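PDB 4TW5: Eps1p from Saccharomyces cerevisiae, which is a thioredoxin-superfamily protein, with a thioredoxin-fold domain that carries a paired-cysteine CXXC motif. Local coordinates for residues 86-91 against 98-103; 27-32 against 45-50; 37-42 against 103-108. All coordinates share one frame; numbering follows the deposited sequence.

Interaction 1 (86-91 against 98-103); sequences PEIRLY and KSFTET
Ile88 packs against the base of Phe100, its branch methyl CG2 lying 4.2 Å from Phe100 CB. The terminal methyl CD1 of Ile88 comes to the edge of the aromatic ring, close to the ring plane. The Phe100 ring extends to meet Phe113 and Leu110 of the helix 107-118. Two backbone bonds set the register. Phe100 N donates to Ile88 O at 2.9 Å. Leu90 N donates to Lys98 O, also at 2.9 Å. The second bond belongs to the antiparallel hydrogen-bonded pair Leu90-Lys98. Arg89 and Ser99, between the two bonds, form a non-hydrogen-bonded pair. This is the beta hairpin of strands 87-92 and 95-99, which closes one side of the four-stranded thioredoxin-fold sheet. Strand 95-99 is its outer member within the chain. The two faces of the hairpin differ. On the face of Leu90 and Lys98, Leu90 CB and Lys98 CG meet through their aliphatic parts, while the lysine ammonium goes on to Glu117 and Asp259. On the other face, Ser99 OG lies against the Arg89 CG methylene and bonds to Tyr96 OH. Ser99 OG is also 3.6 Å from Glu87 OE2. Arg89 is held largely by its own strand, through bonds that probably fix the guanidinium's rotation and help offset its buried charge. Its NE and NH2 reach Glu87 OE2 side-on, at 2.6 Å and 2.9 Å, both coming from the same face of the carboxylate, the NE 65° out of its plane. Arg89 NH1 turns the other way and donates to Tyr91 OH at 3.1 Å. It also bonds to the backbone O of Glu80.

Interaction 2 (27-32 against 45-50); sequences LHIIDF and PVWMET
Trp47 of the helix 44-53 reaches down to the strand 27-33 and presses its six-membered ring against Asp31 CB. That methylene sits 3.5 Å from the centroid of the ring, 12° off the normal, in a CH-pi contact over one face. With chi1 near trans (-163°), the indole swings clear of its own backbone N, which lets it reach the strand. At the ring edge, Ile29 O lies in the ring plane, 3.5 Å from Trp47 CZ2. The Ile29 methyl CG2 adds an apolar touch, 4.1 Å from Trp47 CH2. This part is buried and tight. The axes of the two short segments come no closer than 11.3 Å, and the large ring spans the gap. The helix face turned from the strand, with Pro45, opens to solvent. The strand and helix belong to the thioredoxin fold, and Asp31 probably corresponds to the buried aspartate of thioredoxins. The aspartate offers the ring its CB, while its OD2 makes a weak hydrogen bond to Gln67. The contact thus probably rests mainly on dispersion and CH-pi attraction, with the carbonyl of Ile29 adding a polar touch at the edge.

Interaction 3 (37-42 against 103-108); sequences CPHCKH and TPRTKE
His39 and Arg105 meet through the outer end of the imidazole and one terminal nitrogen of the guanidinium. The two flat groups are strongly turned against each other, their planes 73° apart. Arg105 NH1 approaches the ring obliquely. It lies 2.9 Å from His39 CE1, which is short for a carbon and a nitrogen, so the exact placement of the two groups is doubtful. The ring nitrogen His39 NE2 is 3.4 Å from Arg105 NH1. His39 CG points away from its own backbone N (chi1 -164°), which brings the imidazole to the arginine. Arg105 answers with a chain extended from CG to NE. Thr103 CG2 of the same segment lies over one face of the guanidinium, 3.9 Å above the plane and toward the rim. The Arg105 side chain also touches Leu43. The contact is small and lies at the surface, and the remaining residues of the two segments stand apart.

Its setting is more telling than its size. His39 lies inside the Cys37-Pro38-His39-Cys40 sequence, whose two cysteines are joined by a disulfide of 2.0 Å between Cys37 SG and Cys40 SG. The histidine and Cys40 both touch Pro86, which follows a cis peptide bond. Arg105 stands in the loop just before the helix 107-118, and Thr106 is the N-cap of that helix. A CXXC disulfide beside a cis-proline is the hallmark of the active-site end of the thioredoxin fold.

All three contacts lie in the thioredoxin-fold domain, with centres about 10 to 11 Å apart. Interactions 1 and 2 share the four-stranded sheet, where strands 27-33 and 87-92 are neighbours: Arg89 O and Ile30 N probably form a hydrogen bond. Along the chain interaction 2 closes before interaction 1 opens. Interaction 1 is nested inside the loop closed by interaction 3, and interactions 2 and 3 alternate. Interactions 1 and 3 share Thr103 and meet again where Pro86 packs on Cys40 and His39. Helix 44-53 touches the start of helix 107-118 through Thr50 and Lys107. The disulfide loop thus sits beside the cis-proline end of the sheet and the lead-in to helix 107-118.

Interaction 1 (86-91 against 98-103)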
loop_
_atom_site.group_PDB
_atom_site.type_symbol
_atom_site.label_atom_id
_atom_site.label_comp_id
_atom_site.label_asym_id
_atom_site.label_seq_id
_atom_site.Cartn_x
_atom_site.Cartn_y
_atom_site.Cartn_z
ATOM N N PRO A 86 -33.163 -23.741 -35.841
ATOM C CA PRO A 86 -34.117 -23.907 -34.744
ATOM C C PRO A 86 -33.861 -22.857 -33.672
ATOM O O PRO A 86 -32.753 -22.320 -33.601
ATOM C CB PRO A 86 -33.804 -25.302 -34.225
ATOM C CG PRO A 86 -32.335 -25.433 -34.460
ATOM C CD PRO A 86 -32.017 -24.656 -35.710
ATOM N N GLU A 87 -34.856 -22.580 -32.840
ATOM C CA GLU A 87 -34.674 -21.603 -31.775
ATOM C C GLU A 87 -35.014 -22.170 -30.408
ATOM O O GLU A 87 -36.169 -22.532 -30.143
ATOM C CB GLU A 87 -35.512 -20.365 -32.037
ATOM C CG GLU A 87 -35.332 -19.322 -30.968
ATOM C CD GLU A 87 -35.798 -17.956 -31.393
ATOM O OE1 GLU A 87 -36.149 -17.784 -32.581
ATOM O OE2 GLU A 87 -35.817 -17.056 -30.527
ATOM N N ILE A 88 -34.003 -22.239 -29.543
ATOM C CA ILE A 88 -34.171 -22.786 -28.202
ATOM C C ILE A 88 -34.380 -21.702 -27.137
ATOM O O ILE A 88 -33.535 -20.830 -26.961
ATOM C CB ILE A 88 -32.966 -23.628 -27.819
ATOM C CG1 ILE A 88 -32.626 -24.587 -28.958
ATOM C CG2 ILE A 88 -33.230 -24.376 -26.507
ATOM C CD1 ILE A 88 -31.398 -25.398 -28.698
ATOM N N ARG A 89 -35.494 -21.778 -26.412
ATOM C CA ARG A 89 -35.902 -20.708 -25.494
ATOM C C ARG A 89 -36.303 -21.184 -24.090
ATOM O O ARG A 89 -36.774 -22.316 -23.916
ATOM C CB ARG A 89 -37.080 -19.943 -26.085
ATOM C CG ARG A 89 -36.822 -19.213 -27.386
ATOM C CD ARG A 89 -38.031 -18.377 -27.720
ATOM N NE ARG A 89 -37.821 -17.519 -28.874
ATOM C CZ ARG A 89 -38.606 -16.493 -29.184
ATOM N NH1 ARG A 89 -39.656 -16.211 -28.434
ATOM N NH2 ARG A 89 -38.348 -15.758 -30.252
ATOM N N LEU A 90 -36.099 -20.312 -23.098
ATOM C CA LEU A 90 -36.554 -20.535 -21.732
ATOM C C LEU A 90 -37.775 -19.676 -21.376
ATOM O O LEU A 90 -37.769 -18.452 -21.529
ATOM C CB LEU A 90 -35.435 -20.262 -20.727
ATOM C CG LEU A 90 -35.773 -20.550 -19.248
ATOM C CD1 LEU A 90 -35.981 -22.068 -18.990
ATOM C CD2 LEU A 90 -34.692 -20.010 -18.345
ATOM N N TYR A 91 -38.823 -20.325 -20.893
ATOM C CA TYR A 91 -40.022 -19.636 -20.448
ATOM C C TYR A 91 -40.286 -19.924 -18.983
ATOM O O TYR A 91 -39.845 -20.946 -18.455
ATOM C CB TYR A 91 -41.223 -20.061 -21.280
ATOM C CG TYR A 91 -41.260 -19.465 -22.670
ATOM C CD1 TYR A 91 -40.408 -19.928 -23.667
ATOM C CD2 TYR A 91 -42.174 -18.473 -23.001
ATOM C CE1 TYR A 91 -40.446 -19.395 -24.948
ATOM C CE2 TYR A 91 -42.218 -17.935 -24.283
ATOM C CZ TYR A 91 -41.351 -18.410 -25.246
ATOM O OH TYR A 91 -41.383 -17.905 -26.516
ATOM N N LYS A 98 -35.324 -15.910 -21.882
ATOM C CA LYS A 98 -34.081 -15.786 -22.634
ATOM C C LYS A 98 -33.927 -16.910 -23.651
ATOM O O LYS A 98 -34.632 -17.908 -23.569
ATOM C CB LYS A 98 -32.897 -15.800 -21.668
ATOM C CG LYS A 98 -32.620 -17.190 -21.101
ATOM C CD LYS A 98 -31.366 -17.235 -20.245
ATOM C CE LYS A 98 -31.577 -16.557 -18.914
ATOM N NZ LYS A 98 -30.410 -16.840 -18.031
ATOM N N SER A 99 -33.010 -16.754 -24.604
ATOM C CA SER A 99 -32.722 -17.820 -25.576
ATOM C C SER A 99 -31.373 -18.460 -25.305
ATOM O O SER A 99 -30.466 -17.812 -24.801
ATOM C CB SER A 99 -32.753 -17.286 -27.015
ATOM O OG SER A 99 -34.054 -16.837 -27.372
ATOM N N PHE A 100 -31.235 -19.724 -25.681
ATOM C CA PHE A 100 -29.986 -20.455 -25.515
ATOM C C PHE A 100 -29.282 -20.615 -26.867
ATOM O O PHE A 100 -29.573 -21.533 -27.637
ATOM C CB PHE A 100 -30.265 -21.813 -24.867
ATOM C CG PHE A 100 -29.050 -22.687 -24.704
ATOM C CD1 PHE A 100 -28.105 -22.413 -23.731
ATOM C CD2 PHE A 100 -28.880 -23.816 -25.487
ATOM C CE1 PHE A 100 -26.997 -23.239 -23.562
ATOM C CE2 PHE A 100 -27.779 -24.641 -25.321
ATOM C CZ PHE A 100 -26.838 -24.355 -24.363
ATOM N N THR A 101 -28.356 -19.704 -27.143
ATOM C CA THR A 101 -27.712 -19.606 -28.446
ATOM C C THR A 101 -26.404 -20.367 -28.502
ATOM O O THR A 101 -25.782 -20.476 -29.556
ATOM C CB THR A 101 -27.422 -18.160 -28.794
ATOM O OG1 THR A 101 -26.445 -17.654 -27.880
ATOM C CG2 THR A 101 -28.690 -17.332 -28.703
ATOM N N GLU A 102 -25.980 -20.872 -27.356
ATOM C CA GLU A 102 -24.704 -21.556 -27.246
ATOM C C GLU A 102 -24.602 -22.710 -28.240
ATOM O O GLU A 102 -25.563 -23.448 -28.442
ATOM C CB GLU A 102 -24.521 -22.051 -25.813
ATOM C CG GLU A 102 -23.337 -22.957 -25.584
ATOM C CD GLU A 102 -23.299 -23.470 -24.159
ATOM O OE1 GLU A 102 -23.735 -22.722 -23.266
ATOM O OE2 GLU A 102 -22.865 -24.626 -23.936
ATOM N N THR A 103 -23.445 -22.834 -28.886
ATOM C CA THR A 103 -23.186 -23.911 -29.849
ATOM C C THR A 103 -21.830 -24.579 -29.587
ATOM O O THR A 103 -20.920 -23.947 -29.055
ATOM C CB THR A 103 -23.239 -23.381 -31.303
ATOM O OG1 THR A 103 -22.524 -22.143 -31.382
ATOM C CG2 THR A 103 -24.676 -23.137 -31.735
#

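Interaction 2 (27-32 against 45-50)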
loop_
_atom_site.group_PDB
_atom_site.type_symbol
_atom_site.label_atom_id
_atom_site.label_comp_id
_atom_site.label_asym_id
_atom_site.label_seq_id
_atom_site.Cartn_x
_atom_site.Cartn_y
_atom_site.Cartn_z
ATOM N N LEU A 27 -40.503 -24.271 -15.096
ATOM C CA LEU A 27 -39.714 -23.792 -16.238
ATOM C C LEU A 27 -39.841 -24.666 -17.468
ATOM O O LEU A 27 -40.005 -25.876 -17.375
ATOM C CB LEU A 27 -38.239 -23.691 -15.856
ATOM C CG LEU A 27 -37.924 -22.679 -14.760
ATOM C CD1 LEU A 27 -36.474 -22.743 -14.311
ATOM C CD2 LEU A 27 -38.205 -21.315 -15.337
ATOM N N HIS A 28 -39.779 -24.048 -18.637
ATOM C CA HIS A 28 -39.802 -24.803 -19.876
ATOM C C HIS A 28 -38.691 -24.374 -20.799
ATOM O O HIS A 28 -38.446 -23.181 -20.975
ATOM C CB HIS A 28 -41.154 -24.663 -20.554
ATOM C CG HIS A 28 -42.220 -25.459 -19.883
ATOM N ND1 HIS A 28 -42.822 -25.047 -18.714
ATOM C CD2 HIS A 28 -42.769 -26.658 -20.191
ATOM C CE1 HIS A 28 -43.703 -25.957 -18.332
ATOM N NE2 HIS A 28 -43.698 -26.938 -19.219
ATOM N N ILE A 29 -37.970 -25.349 -21.333
ATOM C CA ILE A 29 -36.978 -25.093 -22.353
ATOM C C ILE A 29 -37.521 -25.595 -23.682
ATOM O O ILE A 29 -37.633 -26.795 -23.892
ATOM C CB ILE A 29 -35.649 -25.770 -22.034
ATOM C CG1 ILE A 29 -35.085 -25.259 -20.701
ATOM C CG2 ILE A 29 -34.671 -25.513 -23.134
ATOM C CD1 ILE A 29 -33.823 -25.972 -20.296
ATOM N N ILE A 30 -37.892 -24.679 -24.563
ATOM C CA ILE A 30 -38.628 -25.064 -25.751
ATOM C C ILE A 30 -37.834 -24.936 -27.043
ATOM O O ILE A 30 -37.174 -23.924 -27.298
ATOM C CB ILE A 30 -39.908 -24.238 -25.894
ATOM C CG1 ILE A 30 -40.698 -24.262 -24.586
ATOM C CG2 ILE A 30 -40.774 -24.782 -27.036
ATOM C CD1 ILE A 30 -41.927 -23.355 -24.588
ATOM N N ASP A 31 -37.907 -25.986 -27.856
ATOM C CA ASP A 31 -37.292 -25.976 -29.171
ATOM C C ASP A 31 -38.322 -25.626 -30.249
ATOM O O ASP A 31 -39.105 -26.476 -30.672
ATOM C CB ASP A 31 -36.641 -27.330 -29.485
ATOM C CG ASP A 31 -36.211 -27.444 -30.944
ATOM O OD1 ASP A 31 -35.951 -26.399 -31.577
ATOM O OD2 ASP A 31 -36.137 -28.575 -31.466
ATOM N N PHE A 32 -38.334 -24.368 -30.669
ATOM C CA PHE A 32 -39.132 -23.965 -31.819
ATOM C C PHE A 32 -38.380 -24.398 -33.066
ATOM O O PHE A 32 -37.390 -23.782 -33.458
ATOM C CB PHE A 32 -39.406 -22.456 -31.803
ATOM C CG PHE A 32 -40.284 -22.032 -30.661
ATOM C CD1 PHE A 32 -39.751 -21.779 -29.411
ATOM C CD2 PHE A 32 -41.655 -21.942 -30.829
ATOM C CE1 PHE A 32 -40.575 -21.424 -28.359
ATOM C CE2 PHE A 32 -42.480 -21.585 -29.784
ATOM C CZ PHE A 32 -41.942 -21.323 -28.550
ATOM N N PRO A 45 -32.514 -35.631 -32.827
ATOM C CA PRO A 45 -32.146 -36.818 -32.044
ATOM C C PRO A 45 -31.376 -36.454 -30.773
ATOM O O PRO A 45 -31.403 -37.210 -29.811
ATOM C CB PRO A 45 -31.277 -37.620 -33.011
ATOM C CG PRO A 45 -30.675 -36.594 -33.890
ATOM C CD PRO A 45 -31.694 -35.506 -34.048
ATOM N N VAL A 46 -30.668 -35.329 -30.794
ATOM C CA VAL A 46 -29.993 -34.839 -29.602
ATOM C C VAL A 46 -31.010 -34.428 -28.546
ATOM O O VAL A 46 -30.848 -34.707 -27.361
ATOM C CB VAL A 46 -29.072 -33.648 -29.934
ATOM C CG1 VAL A 46 -28.842 -32.758 -28.707
ATOM C CG2 VAL A 46 -27.768 -34.146 -30.523
ATOM N N TRP A 47 -32.092 -33.811 -29.000
ATOM C CA TRP A 47 -33.147 -33.369 -28.108
ATOM C C TRP A 47 -33.796 -34.502 -27.349
ATOM O O TRP A 47 -34.022 -34.398 -26.142
ATOM C CB TRP A 47 -34.221 -32.633 -28.892
ATOM C CG TRP A 47 -35.105 -31.826 -28.024
ATOM C CD1 TRP A 47 -36.299 -32.210 -27.491
ATOM C CD2 TRP A 47 -34.886 -30.478 -27.595
ATOM N NE1 TRP A 47 -36.833 -31.185 -26.756
ATOM C CE2 TRP A 47 -35.984 -30.109 -26.806
ATOM C CE3 TRP A 47 -33.861 -29.548 -27.805
ATOM C CZ2 TRP A 47 -36.088 -28.851 -26.201
ATOM C CZ3 TRP A 47 -33.966 -28.297 -27.217
ATOM C CH2 TRP A 47 -35.071 -27.959 -26.421
ATOM N N MET A 48 -34.086 -35.589 -28.054
ATOM C CA MET A 48 -34.778 -36.705 -27.437
ATOM C C MET A 48 -33.909 -37.449 -26.447
ATOM O O MET A 48 -34.397 -37.966 -25.447
ATOM C CB MET A 48 -35.279 -37.670 -28.506
ATOM C CG MET A 48 -36.196 -37.024 -29.516
ATOM S SD MET A 48 -36.771 -38.180 -30.764
ATOM C CE MET A 48 -37.500 -37.040 -31.943
ATOM N N GLU A 49 -32.622 -37.547 -26.732
ATOM C CA GLU A 49 -31.721 -38.110 -25.742
ATOM C C GLU A 49 -31.581 -37.157 -24.559
ATOM O O GLU A 49 -31.394 -37.621 -23.449
ATOM C CB GLU A 49 -30.374 -38.481 -26.339
ATOM C CG GLU A 49 -29.528 -37.353 -26.796
ATOM C CD GLU A 49 -28.433 -37.851 -27.697
ATOM O OE1 GLU A 49 -28.172 -39.084 -27.685
ATOM O OE2 GLU A 49 -27.849 -37.017 -28.418
ATOM N N THR A 50 -31.590 -35.841 -24.819
ATOM C CA THR A 50 -31.534 -34.830 -23.762
ATOM C C THR A 50 -32.702 -35.064 -22.819
ATOM O O THR A 50 -32.537 -35.291 -21.608
ATOM C CB THR A 50 -31.626 -33.396 -24.319
ATOM O OG1 THR A 50 -30.458 -33.087 -25.086
ATOM C CG2 THR A 50 -31.780 -32.362 -23.179
#

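Interaction 3 (37-42 against 103-108)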
loop_
_atom_site.group_PDB
_atom_site.type_symbol
_atom_site.label_atom_id
_atom_site.label_comp_id
_atom_site.label_asym_id
_atom_site.label_seq_id
_atom_site.Cartn_x
_atom_site.Cartn_y
_atom_site.Cartn_z
ATOM N N CYS A 37 -36.011 -27.918 -42.155
ATOM C CA CYS A 37 -34.770 -27.248 -41.774
ATOM C C CYS A 37 -33.556 -28.161 -41.679
ATOM O O CYS A 37 -33.637 -29.255 -41.110
ATOM C CB CYS A 37 -34.981 -26.520 -40.429
ATOM S SG CYS A 37 -33.492 -25.948 -39.553
ATOM N N PRO A 38 -32.434 -27.712 -42.282
ATOM C CA PRO A 38 -31.158 -28.434 -42.342
ATOM C C PRO A 38 -30.705 -28.830 -40.942
ATOM O O PRO A 38 -30.545 -30.008 -40.622
ATOM C CB PRO A 38 -30.183 -27.406 -42.925
ATOM C CG PRO A 38 -31.015 -26.386 -43.617
ATOM C CD PRO A 38 -32.444 -26.525 -43.157
ATOM N N HIS A 39 -30.513 -27.804 -40.112
ATOM C CA HIS A 39 -29.940 -27.942 -38.775
ATOM C C HIS A 39 -30.931 -28.494 -37.736
ATOM O O HIS A 39 -30.524 -28.912 -36.653
ATOM C CB HIS A 39 -29.370 -26.600 -38.294
ATOM C CG HIS A 39 -28.448 -26.727 -37.117
ATOM N ND1 HIS A 39 -28.874 -27.118 -35.863
ATOM C CD2 HIS A 39 -27.114 -26.526 -37.014
ATOM C CE1 HIS A 39 -27.842 -27.143 -35.038
ATOM N NE2 HIS A 39 -26.762 -26.788 -35.712
ATOM N N CYS A 40 -32.225 -28.479 -38.038
ATOM C CA CYS A 40 -33.208 -28.824 -37.012
ATOM C C CYS A 40 -33.527 -30.318 -37.003
ATOM O O CYS A 40 -34.233 -30.796 -36.118
ATOM C CB CYS A 40 -34.510 -28.040 -37.217
ATOM S SG CYS A 40 -34.291 -26.310 -37.698
ATOM N N LYS A 41 -32.943 -31.064 -37.937
ATOM C CA LYS A 41 -33.042 -32.518 -37.921
ATOM C C LYS A 41 -31.710 -33.068 -37.462
ATOM O O LYS A 41 -31.536 -34.272 -37.283
ATOM C CB LYS A 41 -33.412 -33.085 -39.294
ATOM C CG LYS A 41 -34.620 -32.446 -39.940
ATOM C CD LYS A 41 -34.932 -33.141 -41.252
ATOM C CE LYS A 41 -36.245 -32.660 -41.823
ATOM N NZ LYS A 41 -37.339 -32.804 -40.819
ATOM N N HIS A 42 -30.776 -32.156 -37.236
ATOM C CA HIS A 42 -29.528 -32.518 -36.606
ATOM C C HIS A 42 -29.610 -32.217 -35.111
ATOM O O HIS A 42 -28.761 -32.657 -34.334
ATOM C CB HIS A 42 -28.376 -31.739 -37.248
ATOM C CG HIS A 42 -27.030 -32.339 -37.006
ATOM N ND1 HIS A 42 -25.904 -31.576 -36.772
ATOM C CD2 HIS A 42 -26.623 -33.630 -36.981
ATOM C CE1 HIS A 42 -24.864 -32.373 -36.604
ATOM N NE2 HIS A 42 -25.273 -33.624 -36.724
ATOM N N THR A 103 -23.445 -22.834 -28.886
ATOM C CA THR A 103 -23.186 -23.911 -29.849
ATOM C C THR A 103 -21.830 -24.579 -29.587
ATOM O O THR A 103 -20.920 -23.947 -29.055
ATOM C CB THR A 103 -23.239 -23.381 -31.303
ATOM O OG1 THR A 103 -22.524 -22.143 -31.382
ATOM C CG2 THR A 103 -24.676 -23.137 -31.735
ATOM N N PRO A 104 -21.696 -25.869 -29.930
ATOM C CA PRO A 104 -22.707 -26.721 -30.558
ATOM C C PRO A 104 -23.630 -27.368 -29.527
ATOM O O PRO A 104 -23.187 -27.706 -28.424
ATOM C CB PRO A 104 -21.869 -27.772 -31.292
ATOM C CG PRO A 104 -20.528 -27.796 -30.574
ATOM C CD PRO A 104 -20.471 -26.626 -29.618
ATOM N N ARG A 105 -24.899 -27.532 -29.893
ATOM C CA ARG A 105 -25.900 -28.106 -29.004
ATOM C C ARG A 105 -25.695 -29.597 -28.751
ATOM O O ARG A 105 -25.850 -30.425 -29.653
ATOM C CB ARG A 105 -27.299 -27.884 -29.574
ATOM C CG ARG A 105 -27.643 -26.443 -29.888
ATOM C CD ARG A 105 -28.704 -26.379 -30.972
ATOM N NE ARG A 105 -29.094 -25.002 -31.247
ATOM C CZ ARG A 105 -28.703 -24.297 -32.300
ATOM N NH1 ARG A 105 -27.914 -24.846 -33.214
ATOM N NH2 ARG A 105 -29.117 -23.043 -32.442
ATOM N N THR A 106 -25.328 -29.935 -27.521
ATOM C CA THR A 106 -25.252 -31.329 -27.126
ATOM C C THR A 106 -26.146 -31.631 -25.934
ATOM O O THR A 106 -26.722 -30.727 -25.321
ATOM C CB THR A 106 -23.808 -31.738 -26.791
ATOM O OG1 THR A 106 -23.337 -30.961 -25.681
ATOM C CG2 THR A 106 -22.896 -31.493 -27.991
ATOM N N LYS A 107 -26.241 -32.917 -25.613
ATOM C CA LYS A 107 -26.986 -33.390 -24.457
ATOM C C LYS A 107 -26.366 -32.787 -23.214
ATOM O O LYS A 107 -27.062 -32.378 -22.301
ATOM C CB LYS A 107 -26.962 -34.923 -24.386
ATOM C CG LYS A 107 -26.948 -35.498 -22.979
ATOM C CD LYS A 107 -26.454 -36.945 -22.982
ATOM C CE LYS A 107 -27.388 -37.822 -23.768
ATOM N NZ LYS A 107 -26.935 -39.240 -23.759
ATOM N N GLU A 108 -25.040 -32.726 -23.207
ATOM C CA GLU A 108 -24.296 -32.130 -22.114
ATOM C C GLU A 108 -24.651 -30.635 -21.967
ATOM O O GLU A 108 -24.949 -30.164 -20.862
ATOM C CB GLU A 108 -22.790 -32.285 -22.349
ATOM C CG GLU A 108 -22.234 -33.692 -22.179
ATOM C CD GLU A 108 -22.642 -34.633 -23.313
ATOM O OE1 GLU A 108 -22.903 -34.137 -24.429
ATOM O OE2 GLU A 108 -22.699 -35.867 -23.090
#